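Local coordinates for protein LEOA (Escherichia coli, PDB 4AUR) that is a bacterial dynamin-like GTPase that probably couples GTP binding and hydrolysis to work on membranes, at residues A[381-392]-A[524-535]. Numbering follows the deposited sequence.
Sequences FFEQSTAVSQRL and MFAFFAPQIQQM
F528 forms an aromatic cluster with F381 and F382 of helix 381-392, one over a face of its ring and the other at its rim. CE2 of F381 sits over the centre of one face of the F528 ring, 3.8 Å from F528 CG, with the two ring planes inclined at 37°. The opposite face is covered by CD2 of F527. F382 comes in at the rim, its CB in the plane of the F528 ring, and its own ring is turned steeply against that of F528. With CG anti to the backbone N (chi1 -168°), the F382 ring reaches the end of helix 521-528, and its edge meets the carbonyl O of F528, F382 CE1 to F528 O 3.5 Å. The same carbonyl accepts the hydrogen bond that joins the segments, from S385 OG to F528 O at 3.0 Å; the hydroxyl stands above the carbonyl plane. Selenomethionine M524 brings SE to the edge of the F381 ring, a Met-aromatic contact. Beyond the break at A529, helix 530-535 runs at 21° to helix 381-392. Here S389 packs against CG of Q531, while its OG bonds back to T386 O. L392 and selenomethionine M535 meet tip to tip, L392 CG to M535 SE 3.9 Å, and L392 CD2 also touches I532 CG1. The contact thus joins helix 368-408 to the junction of helices 521-528 and 530-544 within the elongated helical domain; L324 and L328 of helix 275-343 and L518 of helix 489-518 also pack on F381.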
ATOM      1  N   PHE A 381     -22.661  31.362  29.525  1.00 33.41           N
ATOM      2  CA  PHE A 381     -23.130  30.323  28.606  1.00 31.93           C
ATOM      3  C   PHE A 381     -22.525  30.547  27.227  1.00 32.33           C
ATOM      4  O   PHE A 381     -21.944  29.646  26.634  1.00 32.11           O
ATOM      5  CB  PHE A 381     -24.665  30.316  28.531  1.00 29.64           C
ATOM      6  CG  PHE A 381     -25.223  29.480  27.408  1.00 28.01           C
ATOM      7  CD1 PHE A 381     -24.709  28.236  27.117  1.00 27.73           C
ATOM      8  CD2 PHE A 381     -26.273  29.943  26.643  1.00 27.26           C
ATOM      9  CE1 PHE A 381     -25.229  27.489  26.083  1.00 26.34           C
ATOM     10  CE2 PHE A 381     -26.798  29.194  25.613  1.00 25.83           C
ATOM     11  CZ  PHE A 381     -26.279  27.964  25.336  1.00 25.20           C
ATOM     12  N   PHE A 382     -22.637  31.770  26.738  1.00 34.08           N
ATOM     13  CA  PHE A 382     -22.024  32.148  25.482  1.00 36.07           C
ATOM     14  C   PHE A 382     -20.521  31.760  25.430  1.00 36.28           C
ATOM     15  O   PHE A 382     -19.993  31.384  24.382  1.00 39.46           O
ATOM     16  CB  PHE A 382     -22.282  33.642  25.214  1.00 37.00           C
ATOM     17  CG  PHE A 382     -21.956  34.088  23.818  1.00 40.88           C
ATOM     18  CD1 PHE A 382     -22.148  33.250  22.718  1.00 42.56           C
ATOM     19  CD2 PHE A 382     -21.482  35.357  23.591  1.00 45.00           C
ATOM     20  CE1 PHE A 382     -21.847  33.672  21.426  1.00 43.68           C
ATOM     21  CE2 PHE A 382     -21.175  35.785  22.299  1.00 48.42           C
ATOM     22  CZ  PHE A 382     -21.360  34.940  21.215  1.00 46.11           C
ATOM     23  N   GLU A 383     -19.844  31.773  26.559  1.00 34.83           N
ATOM     24  CA  GLU A 383     -18.439  31.415  26.576  1.00 35.42           C
ATOM     25  C   GLU A 383     -18.251  29.901  26.615  1.00 34.05           C
ATOM     26  O   GLU A 383     -17.520  29.340  25.809  1.00 34.32           O
ATOM     27  CB  GLU A 383     -17.753  32.088  27.764  1.00 38.57           C
ATOM     28  CG  GLU A 383     -17.795  33.619  27.682  1.00 40.32           C
ATOM     29  CD  GLU A 383     -17.513  34.308  29.014  1.00 41.91           C
ATOM     30  OE1 GLU A 383     -17.022  33.613  29.946  1.00 38.29           O
ATOM     31  OE2 GLU A 383     -17.783  35.543  29.113  1.00 42.35           O
ATOM     32  N   GLN A 384     -18.904  29.230  27.549  1.00 33.49           N
ATOM     33  CA  GLN A 384     -18.888  27.775  27.576  1.00 32.80           C
ATOM     34  C   GLN A 384     -19.266  27.236  26.188  1.00 31.51           C
ATOM     35  O   GLN A 384     -18.574  26.389  25.642  1.00 31.61           O
ATOM     36  CB  GLN A 384     -19.853  27.230  28.639  1.00 33.86           C
ATOM     37  CG  GLN A 384     -19.433  27.468  30.087  1.00 35.72           C
ATOM     38  CD  GLN A 384     -20.379  26.825  31.135  1.00 39.18           C
ATOM     39  OE1 GLN A 384     -21.616  26.963  31.102  1.00 36.18           O
ATOM     40  NE2 GLN A 384     -19.777  26.122  32.080  1.00 40.21           N
ATOM     41  N   SER A 385     -20.340  27.760  25.610  1.00 29.36           N
ATOM     42  CA  SER A 385     -20.791  27.311  24.297  1.00 28.96           C
ATOM     43  C   SER A 385     -19.858  27.720  23.148  1.00 28.40           C
ATOM     44  O   SER A 385     -19.687  26.976  22.197  1.00 29.18           O
ATOM     45  CB  SER A 385     -22.229  27.769  24.006  1.00 28.10           C
ATOM     46  OG  SER A 385     -22.243  29.065  23.439  1.00 29.19           O
ATOM     47  N   THR A 386     -19.267  28.897  23.212  1.00 29.68           N
ATOM     48  CA  THR A 386     -18.195  29.240  22.255  1.00 30.29           C
ATOM     49  C   THR A 386     -16.986  28.287  22.416  1.00 28.48           C
ATOM     50  O   THR A 386     -16.332  27.960  21.453  1.00 27.74           O
ATOM     51  CB  THR A 386     -17.762  30.733  22.380  1.00 30.35           C
ATOM     52  OG1 THR A 386     -18.795  31.583  21.857  1.00 28.97           O
ATOM     53  CG2 THR A 386     -16.465  31.015  21.611  1.00 29.72           C
ATOM     54  N   ALA A 387     -16.703  27.822  23.623  1.00 28.36           N
ATOM     55  CA  ALA A 387     -15.589  26.908  23.814  1.00 28.22           C
ATOM     56  C   ALA A 387     -15.880  25.534  23.238  1.00 28.72           C
ATOM     57  O   ALA A 387     -14.950  24.838  22.858  1.00 31.06           O
ATOM     58  CB  ALA A 387     -15.234  26.792  25.288  1.00 28.01           C
ATOM     59  N   VAL A 388     -17.150  25.137  23.198  1.00 28.33           N
ATOM     60  CA  VAL A 388     -17.551  23.864  22.598  1.00 29.48           C
ATOM     61  C   VAL A 388     -17.246  23.888  21.110  1.00 30.55           C
ATOM     62  O   VAL A 388     -16.664  22.956  20.555  1.00 30.24           O
ATOM     63  CB  VAL A 388     -19.060  23.583  22.815  1.00 30.74           C
ATOM     64  CG1 VAL A 388     -19.609  22.531  21.841  1.00 30.19           C
ATOM     65  CG2 VAL A 388     -19.304  23.146  24.257  1.00 31.49           C
ATOM     66  N   SER A 389     -17.635  24.974  20.471  1.00 29.83           N
ATOM     67  CA  SER A 389     -17.415  25.135  19.059  1.00 30.91           C
ATOM     68  C   SER A 389     -15.924  25.259  18.751  1.00 32.08           C
ATOM     69  O   SER A 389     -15.476  24.956  17.634  1.00 32.54           O
ATOM     70  CB  SER A 389     -18.156  26.370  18.557  1.00 30.76           C
ATOM     71  OG  SER A 389     -17.308  27.476  18.666  1.00 34.49           O
ATOM     72  N   GLN A 390     -15.152  25.696  19.736  1.00 30.88           N
ATOM     73  CA  GLN A 390     -13.736  25.757  19.556  1.00 32.64           C
ATOM     74  C   GLN A 390     -13.081  24.393  19.624  1.00 31.67           C
ATOM     75  O   GLN A 390     -12.129  24.147  18.908  1.00 33.52           O
ATOM     76  CB  GLN A 390     -13.083  26.677  20.572  1.00 34.75           C
ATOM     77  CG  GLN A 390     -11.749  27.238  20.071  1.00 37.38           C
ATOM     78  CD  GLN A 390     -11.902  28.514  19.249  1.00 38.43           C
ATOM     79  OE1 GLN A 390     -12.956  29.165  19.233  1.00 39.50           O
ATOM     80  NE2 GLN A 390     -10.834  28.884  18.572  1.00 41.38           N
ATOM     81  N   ARG A 391     -13.562  23.519  20.492  1.00 31.28           N
ATOM     82  CA  ARG A 391     -13.039  22.160  20.555  1.00 31.93           C
ATOM     83  C   ARG A 391     -13.411  21.361  19.319  1.00 31.53           C
ATOM     84  O   ARG A 391     -12.689  20.454  18.925  1.00 33.60           O
ATOM     85  CB  ARG A 391     -13.530  21.429  21.797  1.00 35.53           C
ATOM     86  CG  ARG A 391     -12.673  21.722  23.013  1.00 39.53           C
ATOM     87  CD  ARG A 391     -13.129  20.963  24.251  1.00 42.74           C
ATOM     88  NE  ARG A 391     -14.031  21.775  25.067  1.00 44.59           N
ATOM     89  CZ  ARG A 391     -15.337  21.579  25.195  1.00 45.50           C
ATOM     90  NH1 ARG A 391     -15.962  20.571  24.569  1.00 44.00           N
ATOM     91  NH2 ARG A 391     -16.023  22.414  25.963  1.00 44.63           N
ATOM     92  N   LEU A 392     -14.535  21.696  18.709  1.00 29.48           N
ATOM     93  CA  LEU A 392     -14.945  21.034  17.501  1.00 28.72           C
ATOM     94  C   LEU A 392     -14.048  21.466  16.344  1.00 28.35           C
ATOM     95  O   LEU A 392     -13.600  20.631  15.581  1.00 29.65           O
ATOM     96  CB  LEU A 392     -16.426  21.316  17.208  1.00 28.36           C
ATOM     97  CG  LEU A 392     -16.944  21.193  15.775  1.00 27.59           C
ATOM     98  CD1 LEU A 392     -16.772  19.779  15.249  1.00 27.78           C
ATOM     99  CD2 LEU A 392     -18.405  21.604  15.754  1.00 27.19           C
HETATM  100  N   MSE A 524     -31.369  29.626  19.148  1.00 31.05           N
HETATM  101  CA  MSE A 524     -30.400  29.407  20.188  1.00 31.72           C
HETATM  102  C   MSE A 524     -29.090  29.248  19.500  1.00 30.31           C
HETATM  103  O   MSE A 524     -28.173  30.035  19.677  1.00 29.27           O
HETATM  104  CB  MSE A 524     -30.805  28.219  21.053  1.00 30.11           C
HETATM  105  CG  MSE A 524     -29.944  28.224  22.303  1.00 30.20           C
HETATM  106 SE   MSE A 524     -28.441  26.968  22.064  1.00 29.82          SE
HETATM  107  CE  MSE A 524     -27.037  28.146  21.448  1.00 31.64           C
ATOM    108  N   PHE A 525     -29.007  28.257  18.638  1.00 32.66           N
ATOM    109  CA  PHE A 525     -27.787  28.068  17.860  1.00 30.31           C
ATOM    110  C   PHE A 525     -27.336  29.291  17.095  1.00 28.54           C
ATOM    111  O   PHE A 525     -26.153  29.575  17.106  1.00 28.87           O
ATOM    112  CB  PHE A 525     -27.898  26.849  16.969  1.00 27.79           C
ATOM    113  CG  PHE A 525     -27.629  25.594  17.699  1.00 26.21           C
ATOM    114  CD1 PHE A 525     -26.354  25.332  18.150  1.00 24.60           C
ATOM    115  CD2 PHE A 525     -28.635  24.703  17.973  1.00 25.13           C
ATOM    116  CE1 PHE A 525     -26.084  24.176  18.844  1.00 25.28           C
ATOM    117  CE2 PHE A 525     -28.375  23.552  18.663  1.00 24.68           C
ATOM    118  CZ  PHE A 525     -27.099  23.284  19.102  1.00 24.90           C
ATOM    119  N   ALA A 526     -28.251  30.031  16.484  1.00 27.14           N
ATOM    120  CA  ALA A 526     -27.842  31.164  15.631  1.00 29.95           C
ATOM    121  C   ALA A 526     -27.207  32.317  16.399  1.00 31.01           C
ATOM    122  O   ALA A 526     -26.512  33.128  15.816  1.00 31.72           O
ATOM    123  CB  ALA A 526     -29.025  31.692  14.829  1.00 30.93           C
ATOM    124  N   PHE A 527     -27.470  32.382  17.698  1.00 33.02           N
ATOM    125  CA  PHE A 527     -27.033  33.469  18.548  1.00 35.32           C
ATOM    126  C   PHE A 527     -25.784  33.118  19.355  1.00 35.25           C
ATOM    127  O   PHE A 527     -24.870  33.942  19.488  1.00 36.50           O
ATOM    128  CB  PHE A 527     -28.175  33.840  19.495  1.00 38.68           C
ATOM    129  CG  PHE A 527     -28.055  35.209  20.084  1.00 44.94           C
ATOM    130  CD1 PHE A 527     -28.547  36.317  19.400  1.00 49.22           C
ATOM    131  CD2 PHE A 527     -27.455  35.398  21.335  1.00 50.36           C
ATOM    132  CE1 PHE A 527     -28.430  37.591  19.938  1.00 54.66           C
ATOM    133  CE2 PHE A 527     -27.339  36.672  21.885  1.00 52.30           C
ATOM    134  CZ  PHE A 527     -27.828  37.769  21.183  1.00 55.32           C
ATOM    135  N   PHE A 528     -25.745  31.901  19.893  1.00 34.18           N
ATOM    136  CA  PHE A 528     -24.659  31.475  20.766  1.00 32.20           C
ATOM    137  C   PHE A 528     -23.622  30.559  20.131  1.00 32.75           C
ATOM    138  O   PHE A 528     -22.595  30.288  20.751  1.00 36.71           O
ATOM    139  CB  PHE A 528     -25.233  30.761  21.977  1.00 31.71           C
ATOM    140  CG  PHE A 528     -26.217  31.590  22.765  1.00 31.31           C
ATOM    141  CD1 PHE A 528     -25.771  32.438  23.766  1.00 31.20           C
ATOM    142  CD2 PHE A 528     -27.573  31.526  22.505  1.00 30.99           C
ATOM    143  CE1 PHE A 528     -26.652  33.210  24.490  1.00 32.10           C
ATOM    144  CE2 PHE A 528     -28.465  32.290  23.227  1.00 32.85           C
ATOM    145  CZ  PHE A 528     -28.001  33.140  24.223  1.00 32.72           C
ATOM    146  N   ALA A 529     -23.879  30.058  18.923  1.00 32.66           N
ATOM    147  CA  ALA A 529     -23.012  29.036  18.318  1.00 28.90           C
ATOM    148  C   ALA A 529     -23.236  28.816  16.816  1.00 27.82           C
ATOM    149  O   ALA A 529     -23.386  27.685  16.378  1.00 25.73           O
ATOM    150  CB  ALA A 529     -23.218  27.735  19.063  1.00 28.16           C
ATOM    151  N   PRO A 530     -23.264  29.901  16.026  1.00 28.62           N
ATOM    152  CA  PRO A 530     -23.480  29.795  14.595  1.00 29.43           C
ATOM    153  C   PRO A 530     -22.404  29.032  13.831  1.00 31.89           C
ATOM    154  O   PRO A 530     -22.715  28.406  12.786  1.00 32.25           O
ATOM    155  CB  PRO A 530     -23.518  31.251  14.126  1.00 29.19           C
ATOM    156  CG  PRO A 530     -22.894  32.045  15.216  1.00 29.89           C
ATOM    157  CD  PRO A 530     -23.265  31.307  16.461  1.00 30.66           C
ATOM    158  N   GLN A 531     -21.159  29.067  14.318  1.00 31.14           N
ATOM    159  CA  GLN A 531     -20.096  28.366  13.599  1.00 32.06           C
ATOM    160  C   GLN A 531     -20.256  26.848  13.516  1.00 29.96           C
ATOM    161  O   GLN A 531     -19.649  26.212  12.660  1.00 28.99           O
ATOM    162  CB  GLN A 531     -18.709  28.721  14.121  1.00 34.56           C
ATOM    163  CG  GLN A 531     -18.514  28.527  15.600  1.00 35.87           C
ATOM    164  CD  GLN A 531     -18.659  29.821  16.357  1.00 38.29           C
ATOM    165  OE1 GLN A 531     -18.051  30.843  15.982  1.00 41.05           O
ATOM    166  NE2 GLN A 531     -19.472  29.800  17.420  1.00 36.42           N
ATOM    167  N   ILE A 532     -21.058  26.250  14.390  1.00 29.51           N
ATOM    168  CA  ILE A 532     -21.311  24.816  14.283  1.00 28.49           C
ATOM    169  C   ILE A 532     -22.032  24.542  12.972  1.00 30.13           C
ATOM    170  O   ILE A 532     -21.644  23.637  12.256  1.00 28.29           O
ATOM    171  CB  ILE A 532     -22.097  24.239  15.462  1.00 27.65           C
ATOM    172  CG1 ILE A 532     -21.251  24.290  16.736  1.00 28.13           C
ATOM    173  CG2 ILE A 532     -22.452  22.784  15.192  1.00 27.99           C
ATOM    174  CD1 ILE A 532     -22.055  24.244  18.019  1.00 27.32           C
ATOM    175  N   GLN A 533     -23.069  25.315  12.639  1.00 31.44           N
ATOM    176  CA  GLN A 533     -23.752  25.077  11.375  1.00 32.05           C
ATOM    177  C   GLN A 533     -22.789  25.392  10.214  1.00 31.26           C
ATOM    178  O   GLN A 533     -22.698  24.648   9.220  1.00 27.51           O
ATOM    179  CB  GLN A 533     -25.032  25.892  11.279  1.00 34.69           C
ATOM    180  CG  GLN A 533     -25.697  25.866   9.903  1.00 37.80           C
ATOM    181  CD  GLN A 533     -27.121  26.404   9.937  1.00 40.70           C
ATOM    182  OE1 GLN A 533     -27.429  27.431   9.326  1.00 46.63           O
ATOM    183  NE2 GLN A 533     -27.993  25.720  10.662  1.00 39.34           N
ATOM    184  N   GLN A 534     -22.049  26.478  10.365  1.00 29.84           N
ATOM    185  CA  GLN A 534     -21.128  26.892   9.335  1.00 30.70           C
ATOM    186  C   GLN A 534     -20.081  25.816   9.050  1.00 28.77           C
ATOM    187  O   GLN A 534     -19.857  25.484   7.904  1.00 30.15           O
ATOM    188  CB  GLN A 534     -20.511  28.249   9.688  1.00 32.31           C
ATOM    189  CG  GLN A 534     -21.505  29.387   9.514  1.00 33.64           C
ATOM    190  CD  GLN A 534     -21.113  30.676  10.224  1.00 37.15           C
ATOM    191  OE1 GLN A 534     -20.023  30.797  10.814  1.00 37.36           O
ATOM    192  NE2 GLN A 534     -22.024  31.671  10.167  1.00 38.58           N
HETATM  193  N   MSE A 535     -19.481  25.245  10.085  1.00 27.69           N
HETATM  194  CA  MSE A 535     -18.549  24.139   9.917  1.00 27.28           C
HETATM  195  C   MSE A 535     -19.206  22.914   9.340  1.00 27.47           C
HETATM  196  O   MSE A 535     -18.569  22.138   8.677  1.00 29.13           O
HETATM  197  CB  MSE A 535     -17.963  23.711  11.249  1.00 28.02           C
HETATM  198  CG  MSE A 535     -17.035  24.773  11.815  1.00 30.70           C
HETATM  199 SE   MSE A 535     -16.186  24.279  13.537  1.00 33.79          SE
HETATM  200  CE  MSE A 535     -16.976  25.696  14.654  1.00 34.52           C
TER